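Local coordinates for DHHA1 domain protein (Clostridium perfringens, PDB 3KEW) that probably hydrolyses mischarged tRNA(Ala), using a zinc-binding domain related to the editing domain of alanyl-tRNA synthetase, at residues R90-M95 and T203-V208; Q96-Q101 and N193-V198; L103-F108 and A114-F119. All blocks are in the same frame, centred on the assembly; numbering follows the deposited sequence.

Contact 1: R90-M95 and T203-V208; sequences RRFDGM and TRDLQV
Phe92 and Asp205 meet with their side chains crossed at about a right angle, with the phenyl and carboxylate planes 77° apart. The far end of the ring does the touching. CZ of Phe92 comes within 3.6 Å of the backbone O of Asp205, approaching obliquely, and CE1 lies 3.8 Å from OD1 of the same aspartate. This reach follows from the first torsion of Phe92: with CG anti to the backbone N (chi1 -163°), the ring extends from helix 88-112 to the short 3-10 turn around Asp205. Gln207 comes in at the ring edge, its NE2 4.4 Å from Phe92 CE2 and near the ring plane. Trp88, one helical turn earlier, meets Phe92 with its ring plane inclined by about 20°.

The polar atoms beside the ring have partners elsewhere: Asp205 OD1 is hydrogen-bonded to Tyr12, Asp205 O to Gln96 NE2, and Gln207 NE2 to Asn229. With 142 Å² buried in all and no hydrogen bond or salt bridge between the two segments, the chemistry implies van der Waals apposition at the surface, in which bonds to surrounding residues orient the oxygens and the amide that border an apolar ring.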
loop_
_atom_site.group_PDB
_atom_site.type_symbol
_atom_site.label_atom_id
_atom_site.label_comp_id
_atom_site.label_asym_id
_atom_site.label_seq_id
_atom_site.Cartn_x
_atom_site.Cartn_y
_atom_site.Cartn_z
ATOM N N ARG A 90 -9.457 6.008 4.759
ATOM C CA ARG A 90 -8.226 5.477 5.322
ATOM C C ARG A 90 -7.488 4.590 4.319
ATOM O O ARG A 90 -6.273 4.697 4.169
ATOM C CB ARG A 90 -8.544 4.668 6.572
ATOM C CG ARG A 90 -7.335 4.095 7.281
ATOM C CD ARG A 90 -7.763 3.121 8.366
ATOM N NE ARG A 90 -6.641 2.312 8.841
ATOM C CZ ARG A 90 -5.871 2.627 9.878
ATOM N NH1 ARG A 90 -6.095 3.737 10.576
ATOM N NH2 ARG A 90 -4.876 1.824 10.220
ATOM N N ARG A 91 -8.240 3.711 3.661
ATOM C CA ARG A 91 -7.714 2.767 2.677
ATOM C C ARG A 91 -6.986 3.522 1.593
ATOM O O ARG A 91 -5.816 3.260 1.321
ATOM C CB ARG A 91 -8.878 2.061 1.984
ATOM C CG ARG A 91 -8.818 0.599 1.884
ATOM C CD ARG A 91 -7.554 -0.018 1.329
ATOM N NE ARG A 91 -7.813 -1.450 1.378
ATOM C CZ ARG A 91 -8.128 -2.190 0.322
ATOM N NH1 ARG A 91 -8.132 -1.666 -0.893
ATOM N NH2 ARG A 91 -8.398 -3.471 0.479
ATOM N N PHE A 92 -7.726 4.425 0.954
ATOM C CA PHE A 92 -7.274 5.132 -0.236
ATOM C C PHE A 92 -6.101 6.061 0.083
ATOM O O PHE A 92 -5.163 6.180 -0.714
ATOM C CB PHE A 92 -8.444 5.893 -0.882
ATOM C CG PHE A 92 -8.185 6.306 -2.308
ATOM C CD1 PHE A 92 -7.826 5.359 -3.266
ATOM C CD2 PHE A 92 -8.295 7.641 -2.692
ATOM C CE1 PHE A 92 -7.573 5.729 -4.588
ATOM C CE2 PHE A 92 -8.046 8.024 -4.011
ATOM C CZ PHE A 92 -7.684 7.060 -4.962
ATOM N N ASP A 93 -6.152 6.700 1.251
ATOM C CA ASP A 93 -5.039 7.531 1.728
ATOM C C ASP A 93 -3.725 6.750 1.719
ATOM O O ASP A 93 -2.745 7.196 1.131
ATOM C CB ASP A 93 -5.315 8.083 3.133
ATOM C CG ASP A 93 -4.119 8.824 3.714
ATOM O OD1 ASP A 93 -3.619 9.757 3.054
ATOM O OD2 ASP A 93 -3.677 8.468 4.830
ATOM N N GLY A 94 -3.735 5.570 2.342
ATOM C CA GLY A 94 -2.577 4.677 2.366
ATOM C C GLY A 94 -2.168 4.172 0.994
ATOM O O GLY A 94 -0.979 4.045 0.722
ATOM N N MET A 95 -3.150 3.888 0.136
ATOM C CA MET A 95 -2.879 3.501 -1.257
ATOM C C MET A 95 -2.089 4.599 -1.993
ATOM O O MET A 95 -1.093 4.307 -2.666
ATOM C CB MET A 95 -4.184 3.175 -2.014
ATOM C CG MET A 95 -4.934 1.880 -1.566
ATOM S SD MET A 95 -6.592 1.624 -2.242
ATOM C CE MET A 95 -6.132 1.150 -3.913
ATOM N N THR A 203 -1.592 5.981 -12.086
ATOM C CA THR A 203 -0.948 7.150 -11.455
ATOM C C THR A 203 -1.888 8.365 -11.309
ATOM O O THR A 203 -1.694 9.195 -10.415
ATOM C CB THR A 203 0.365 7.558 -12.170
ATOM O OG1 THR A 203 0.094 7.862 -13.546
ATOM C CG2 THR A 203 1.433 6.427 -12.078
ATOM N N ARG A 204 -2.912 8.458 -12.166
ATOM C CA ARG A 204 -3.916 9.538 -12.084
ATOM C C ARG A 204 -4.651 9.546 -10.748
ATOM O O ARG A 204 -4.985 10.613 -10.227
ATOM C CB ARG A 204 -4.910 9.457 -13.253
ATOM C CG ARG A 204 -5.969 10.564 -13.355
ATOM C CD ARG A 204 -5.395 11.981 -13.330
ATOM N NE ARG A 204 -6.451 12.993 -13.240
ATOM C CZ ARG A 204 -7.034 13.393 -12.108
ATOM N NH1 ARG A 204 -6.680 12.877 -10.934
ATOM N NH2 ARG A 204 -7.982 14.320 -12.154
ATOM N N ASP A 205 -4.868 8.353 -10.184
ATOM C CA ASP A 205 -5.457 8.195 -8.847
ATOM C C ASP A 205 -4.708 8.893 -7.709
ATOM O O ASP A 205 -5.278 9.115 -6.640
ATOM C CB ASP A 205 -5.618 6.711 -8.514
ATOM C CG ASP A 205 -6.961 6.147 -8.952
ATOM O OD1 ASP A 205 -7.419 5.170 -8.326
ATOM O OD2 ASP A 205 -7.566 6.678 -9.909
ATOM N N LEU A 206 -3.440 9.242 -7.936
ATOM C CA LEU A 206 -2.664 10.018 -6.964
ATOM C C LEU A 206 -3.090 11.479 -6.827
ATOM O O LEU A 206 -2.796 12.098 -5.808
ATOM C CB LEU A 206 -1.182 9.975 -7.314
ATOM C CG LEU A 206 -0.204 9.001 -6.665
ATOM C CD1 LEU A 206 -0.889 7.861 -5.958
ATOM C CD2 LEU A 206 0.714 8.487 -7.746
ATOM N N GLN A 207 -3.750 12.015 -7.861
ATOM C CA GLN A 207 -4.221 13.422 -7.960
ATOM C C GLN A 207 -3.062 14.398 -8.147
ATOM O O GLN A 207 -2.920 15.024 -9.204
ATOM C CB GLN A 207 -5.093 13.870 -6.762
ATOM C CG GLN A 207 -6.301 12.983 -6.408
ATOM C CD GLN A 207 -6.897 13.332 -5.030
ATOM O OE1 GLN A 207 -6.928 14.497 -4.629
ATOM N NE2 GLN A 207 -7.359 12.324 -4.310
ATOM N N VAL A 208 -2.241 14.506 -7.105
ATOM C CA VAL A 208 -1.109 15.424 -7.040
ATOM C C VAL A 208 -0.110 14.911 -5.985
ATOM O O VAL A 208 -0.490 14.233 -5.026
ATOM C CB VAL A 208 -1.602 16.887 -6.750
ATOM C CG1 VAL A 208 -2.208 17.008 -5.355
ATOM C CG2 VAL A 208 -0.510 17.926 -6.991
#

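Contact 2: Q96-Q101 and N193-V198; sequences QQHLGQ and NACCGV. With ZN (zinc ion), chain C.
His98 and Cys195 meet through the zinc ion they both bind: His98 NE2 lies 2.3 Å from the metal and Cys195 SG 2.6 Å. His98 belongs to helix 88-112, Cys195 to the loop leaving strand 191-194, and His102, one turn further along the helix, is the third protein ligand. The spacing of His98 and His102 matches the HxxxH motif, and that of Cys195 and His199 the CxxxH motif, consistent with the zinc site of the alanyl-tRNA synthetase editing-domain family.

The protein side is close-packed. His98 CG and Cys195 SG both stand anti to their own backbone N, which carries the ring and the sulfur out to the metal. Cys195 SG stands obliquely to the imidazole, and His98 CE1 is 3.7 Å from Gly197 CA, an approach helped by the absence of a side chain on the glycine. The Cys195 sulfur is also held from its own loop: Gly197 N donates to Cys195 SG over 3.2 Å at an N-H...S angle of 153°. Gln46 OE1 pairs with His98 ND1 and Val198 N, fixing the ring's rotation and tying it to the loop.

The other side is made of water. Three waters fill one face of an approximately octahedral shell: water 1 lies almost straight across the zinc from Cys195 SG, and water 2 likewise from His98 NE2. Water 1 donates to Gln101 OE1 at 2.5 Å, water 2 more loosely to Ala194 O at 3.2 Å. Gln101 thus acts from the second shell, through a chain bent at chi2.

The chemistry implies a metal anchored on one face by nitrogen and sulfur while the other face carries only waters, which could probably be displaced, consistent with a zinc centre where substrate or an attacking water could bind in a tRNA-editing enzyme.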
loop_
_atom_site.group_PDB
_atom_site.type_symbol
_atom_site.label_atom_id
_atom_site.label_comp_id
_atom_site.label_asym_id
_atom_site.label_seq_id
_atom_site.Cartn_x
_atom_site.Cartn_y
_atom_site.Cartn_z
ATOM N N GLN A 96 -2.536 5.851 -1.848
ATOM C CA GLN A 96 -1.896 7.020 -2.490
ATOM C C GLN A 96 -0.479 7.301 -1.980
ATOM O O GLN A 96 0.434 7.541 -2.783
ATOM C CB GLN A 96 -2.764 8.284 -2.348
ATOM C CG GLN A 96 -4.047 8.250 -3.163
ATOM C CD GLN A 96 -4.920 9.463 -2.944
ATOM O OE1 GLN A 96 -5.232 9.827 -1.810
ATOM N NE2 GLN A 96 -5.341 10.083 -4.033
ATOM N N GLN A 97 -0.280 7.256 -0.659
ATOM C CA GLN A 97 1.064 7.498 -0.080
ATOM C C GLN A 97 2.088 6.462 -0.491
ATOM O O GLN A 97 3.259 6.793 -0.680
ATOM C CB GLN A 97 1.039 7.583 1.448
ATOM C CG GLN A 97 0.017 8.531 2.040
ATOM C CD GLN A 97 -0.202 9.807 1.236
ATOM O OE1 GLN A 97 0.733 10.577 0.987
ATOM N NE2 GLN A 97 -1.458 10.048 0.849
ATOM N N HIS A 98 1.647 5.210 -0.626
ATOM C CA HIS A 98 2.546 4.118 -0.989
ATOM C C HIS A 98 2.961 4.203 -2.456
ATOM O O HIS A 98 4.147 4.104 -2.766
ATOM C CB HIS A 98 1.900 2.761 -0.682
ATOM C CG HIS A 98 2.877 1.631 -0.563
ATOM N ND1 HIS A 98 2.591 0.487 0.149
ATOM C CD2 HIS A 98 4.130 1.462 -1.056
ATOM C CE1 HIS A 98 3.619 -0.340 0.083
ATOM N NE2 HIS A 98 4.567 0.228 -0.640
ATOM N N LEU A 99 1.989 4.357 -3.354
ATOM C CA LEU A 99 2.297 4.530 -4.773
ATOM C C LEU A 99 3.077 5.836 -4.989
ATOM O O LEU A 99 3.985 5.885 -5.811
ATOM C CB LEU A 99 1.022 4.482 -5.648
ATOM C CG LEU A 99 1.170 4.793 -7.157
ATOM C CD1 LEU A 99 2.121 3.823 -7.842
ATOM C CD2 LEU A 99 -0.157 4.809 -7.903
ATOM N N GLY A 100 2.714 6.883 -4.247
ATOM C CA GLY A 100 3.467 8.138 -4.231
ATOM C C GLY A 100 4.963 7.950 -3.998
ATOM O O GLY A 100 5.783 8.500 -4.737
ATOM N N GLN A 101 5.312 7.148 -2.990
ATOM C CA GLN A 101 6.703 6.754 -2.750
ATOM C C GLN A 101 7.335 6.028 -3.937
ATOM O O GLN A 101 8.435 6.391 -4.356
ATOM C CB GLN A 101 6.828 5.899 -1.493
ATOM C CG GLN A 101 8.256 5.423 -1.205
ATOM C CD GLN A 101 8.462 3.993 -1.623
ATOM O OE1 GLN A 101 7.732 3.116 -1.176
ATOM N NE2 GLN A 101 9.445 3.747 -2.505
ATOM N N ASN A 193 8.920 -3.236 -8.981
ATOM C CA ASN A 193 9.487 -3.679 -7.648
ATOM C C ASN A 193 8.564 -4.768 -6.944
ATOM O O ASN A 193 7.368 -4.722 -7.014
ATOM C CB ASN A 193 9.629 -2.485 -6.696
ATOM C CG ASN A 193 10.421 -1.333 -7.291
ATOM O OD1 ASN A 193 11.646 -1.286 -7.198
ATOM N ND2 ASN A 193 9.714 -0.387 -7.883
ATOM N N ALA A 194 9.228 -5.565 -6.138
ATOM C CA ALA A 194 8.495 -6.500 -5.315
ATOM C C ALA A 194 7.893 -5.695 -4.176
ATOM O O ALA A 194 8.594 -4.932 -3.506
ATOM C CB ALA A 194 9.412 -7.597 -4.793
ATOM N N CYS A 195 6.582 -5.832 -4.003
ATOM C CA CYS A 195 5.845 -5.082 -2.990
ATOM C C CYS A 195 4.581 -5.826 -2.573
ATOM O O CYS A 195 3.842 -6.319 -3.421
ATOM C CB CYS A 195 5.470 -3.682 -3.507
ATOM S SG CYS A 195 4.696 -2.675 -2.253
ATOM N N CYS A 196 4.348 -5.877 -1.263
ATOM C CA CYS A 196 3.148 -6.465 -0.661
ATOM C C CYS A 196 2.078 -5.411 -0.384
ATOM O O CYS A 196 1.079 -5.688 0.294
ATOM C CB CYS A 196 3.506 -7.144 0.670
ATOM S SG CYS A 196 4.570 -8.576 0.506
ATOM N N GLY A 197 2.292 -4.197 -0.882
ATOM C CA GLY A 197 1.328 -3.123 -0.678
ATOM C C GLY A 197 0.060 -3.285 -1.497
ATOM O O GLY A 197 -0.010 -4.114 -2.411
ATOM N N VAL A 198 -0.948 -2.500 -1.134
ATOM C CA VAL A 198 -2.165 -2.334 -1.927
ATOM C C VAL A 198 -2.121 -0.951 -2.597
ATOM O O VAL A 198 -2.191 0.087 -1.928
ATOM C CB VAL A 198 -3.442 -2.561 -1.054
ATOM C CG1 VAL A 198 -4.707 -2.046 -1.746
ATOM C CG2 VAL A 198 -3.586 -4.058 -0.731
HETATM ZN ZN ZN C . 6.367 -0.803 -1.688
HETATM O O HOH W 1 8.090 0.689 -1.251
HETATM O O HOH W 2 8.159 -1.946 -2.384
HETATM O O HOH W 3 6.882 -1.746 0.471
#

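Contact 3: L103-F108 and A114-F119; sequences LLSGCF and ANTCGF
Ser105 faces Thr116, and Phe108 faces Ala114, where the chain leaves helix 88-112 through a short loop and enters strand 116-121, an edge strand of the antiparallel four-stranded sheet on which the helix packs. Phe108 CA and Ala114 CA are 5.4 Å apart near the connection, Ser105 CA and Thr116 CA 6.1 Å farther on, so the gap widens slightly.

Ser105 comes first along the helix. Its OG is 2.9 Å from Thr116 OG1. Ser105 OG also hydrogen-bonds Gln101 O one turn back, so its single proton is contested between that carbonyl and Thr116 OG1. In both residues the hydroxyl sits beside the backbone N and anti to the carbonyl carbon, which turns the two oxygens toward each other.

One turn later, Phe108 starts out toward the strand, its CB 4.3 Å from Ala114 CB, yet its ring leads away to Ile130, Ile223 and Ala142. Phe108 O accepts the Ala114 N-H over 3.2 Å at 159°, with the donor raised 46° out of the carbonyl plane.

Water 4 joins the two segments: it donates to Ser105 O at 2.6 Å and to Ala114 O at 2.7 Å, and accepts from Thr116 OG1 at 2.8 Å.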
loop_
_atom_site.group_PDB
_atom_site.type_symbol
_atom_site.label_atom_id
_atom_site.label_comp_id
_atom_site.label_asym_id
_atom_site.label_seq_id
_atom_site.Cartn_x
_atom_site.Cartn_y
_atom_site.Cartn_z
ATOM N N LEU A 103 6.470 6.067 -7.068
ATOM C CA LEU A 103 6.547 7.005 -8.188
ATOM C C LEU A 103 7.776 7.920 -8.104
ATOM O O LEU A 103 8.549 8.029 -9.068
ATOM C CB LEU A 103 5.250 7.822 -8.290
ATOM C CG LEU A 103 5.156 8.832 -9.438
ATOM C CD1 LEU A 103 5.267 8.150 -10.800
ATOM C CD2 LEU A 103 3.861 9.629 -9.329
ATOM N N LEU A 104 7.956 8.545 -6.944
ATOM C CA LEU A 104 9.096 9.425 -6.671
ATOM C C LEU A 104 10.406 8.673 -6.801
ATOM O O LEU A 104 11.327 9.135 -7.488
ATOM C CB LEU A 104 9.001 10.031 -5.264
ATOM C CG LEU A 104 8.032 11.184 -5.020
ATOM C CD1 LEU A 104 7.940 11.496 -3.509
ATOM C CD2 LEU A 104 8.398 12.446 -5.802
ATOM N N SER A 105 10.464 7.496 -6.175
ATOM C CA SER A 105 11.635 6.634 -6.231
ATOM C C SER A 105 12.011 6.334 -7.686
ATOM O O SER A 105 13.182 6.445 -8.056
ATOM C CB SER A 105 11.380 5.335 -5.456
ATOM O OG SER A 105 11.394 5.593 -4.057
ATOM N N GLY A 106 10.999 6.013 -8.494
ATOM C CA GLY A 106 11.169 5.682 -9.913
ATOM C C GLY A 106 11.596 6.872 -10.749
ATOM O O GLY A 106 12.369 6.715 -11.700
ATOM N N CYS A 107 11.098 8.057 -10.391
ATOM C CA CYS A 107 11.488 9.312 -11.051
ATOM C C CYS A 107 12.927 9.703 -10.716
ATOM O O CYS A 107 13.697 10.064 -11.606
ATOM C CB CYS A 107 10.537 10.462 -10.692
ATOM S SG CYS A 107 8.933 10.351 -11.455
ATOM N N PHE A 108 13.290 9.619 -9.437
ATOM C CA PHE A 108 14.674 9.862 -9.028
ATOM C C PHE A 108 15.697 8.981 -9.743
ATOM O O PHE A 108 16.752 9.468 -10.141
ATOM C CB PHE A 108 14.832 9.730 -7.528
ATOM C CG PHE A 108 14.508 10.984 -6.780
ATOM C CD1 PHE A 108 15.345 12.097 -6.863
ATOM C CD2 PHE A 108 13.375 11.058 -5.987
ATOM C CE1 PHE A 108 15.050 13.258 -6.161
ATOM C CE2 PHE A 108 13.074 12.220 -5.282
ATOM C CZ PHE A 108 13.919 13.320 -5.373
ATOM N N ALA A 114 19.506 8.038 -9.187
ATOM C CA ALA A 114 19.585 8.085 -7.735
ATOM C C ALA A 114 18.743 6.976 -7.098
ATOM O O ALA A 114 17.548 6.845 -7.387
ATOM C CB ALA A 114 19.152 9.443 -7.239
ATOM N N ASN A 115 19.372 6.193 -6.219
ATOM C CA ASN A 115 18.742 5.017 -5.636
ATOM C C ASN A 115 18.019 5.340 -4.334
ATOM O O ASN A 115 18.373 6.285 -3.660
ATOM C CB ASN A 115 19.795 3.925 -5.408
ATOM C CG ASN A 115 20.295 3.329 -6.705
ATOM O OD1 ASN A 115 19.644 2.465 -7.294
ATOM N ND2 ASN A 115 21.449 3.795 -7.165
ATOM N N THR A 116 16.994 4.549 -4.022
ATOM C CA THR A 116 16.247 4.613 -2.761
ATOM C C THR A 116 16.840 3.579 -1.806
ATOM O O THR A 116 17.234 2.477 -2.229
ATOM C CB THR A 116 14.743 4.322 -3.015
ATOM O OG1 THR A 116 14.239 5.307 -3.922
ATOM C CG2 THR A 116 13.887 4.332 -1.703
ATOM N N CYS A 117 16.930 3.947 -0.531
ATOM C CA CYS A 117 17.462 3.057 0.487
ATOM C C CYS A 117 16.554 2.965 1.716
ATOM O O CYS A 117 16.868 2.268 2.672
ATOM C CB CYS A 117 18.883 3.482 0.884
ATOM S SG CYS A 117 19.027 5.158 1.541
ATOM N N GLY A 118 15.416 3.649 1.674
ATOM C CA GLY A 118 14.446 3.596 2.769
ATOM C C GLY A 118 13.168 4.343 2.471
ATOM O O GLY A 118 13.119 5.160 1.548
ATOM N N PHE A 119 12.133 4.049 3.254
ATOM C CA PHE A 119 10.822 4.717 3.156
ATOM C C PHE A 119 10.049 4.538 4.455
ATOM O O PHE A 119 10.262 3.575 5.188
ATOM C CB PHE A 119 9.981 4.223 1.960
ATOM C CG PHE A 119 9.989 2.718 1.766
ATOM C CD1 PHE A 119 9.054 1.912 2.404
ATOM C CD2 PHE A 119 10.921 2.117 0.912
ATOM C CE1 PHE A 119 9.059 0.525 2.227
ATOM C CE2 PHE A 119 10.936 0.733 0.721
ATOM C CZ PHE A 119 9.999 -0.065 1.381
HETATM O O HOH W 4 15.190 5.794 -6.501
#

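All three contacts use helix 88-112, taken in order along its length. Contact 2 is the buried one, centred about 5 Å from the middle of the chain. Contact 1 is a surface contact, and contact 3, partly buried, lies farthest from the middle, at about 16 Å. Their chemistry differs as well: van der Waals contact at 90-95, metal coordination at 96-101, and hydrogen bonds with a bridging water at 103-108. The second segments of contacts 1 and 2 both belong to the family region 182-224, and Met95 CG packs 3.3 Å from Val198 O between them. Leu206 CD2 reaches Leu103 CD2 at 3.7 Å, linking contact 1 to contact 3, while Phe119 CG lies 3.7 Å from Gln101 OE1, beside the zinc waters.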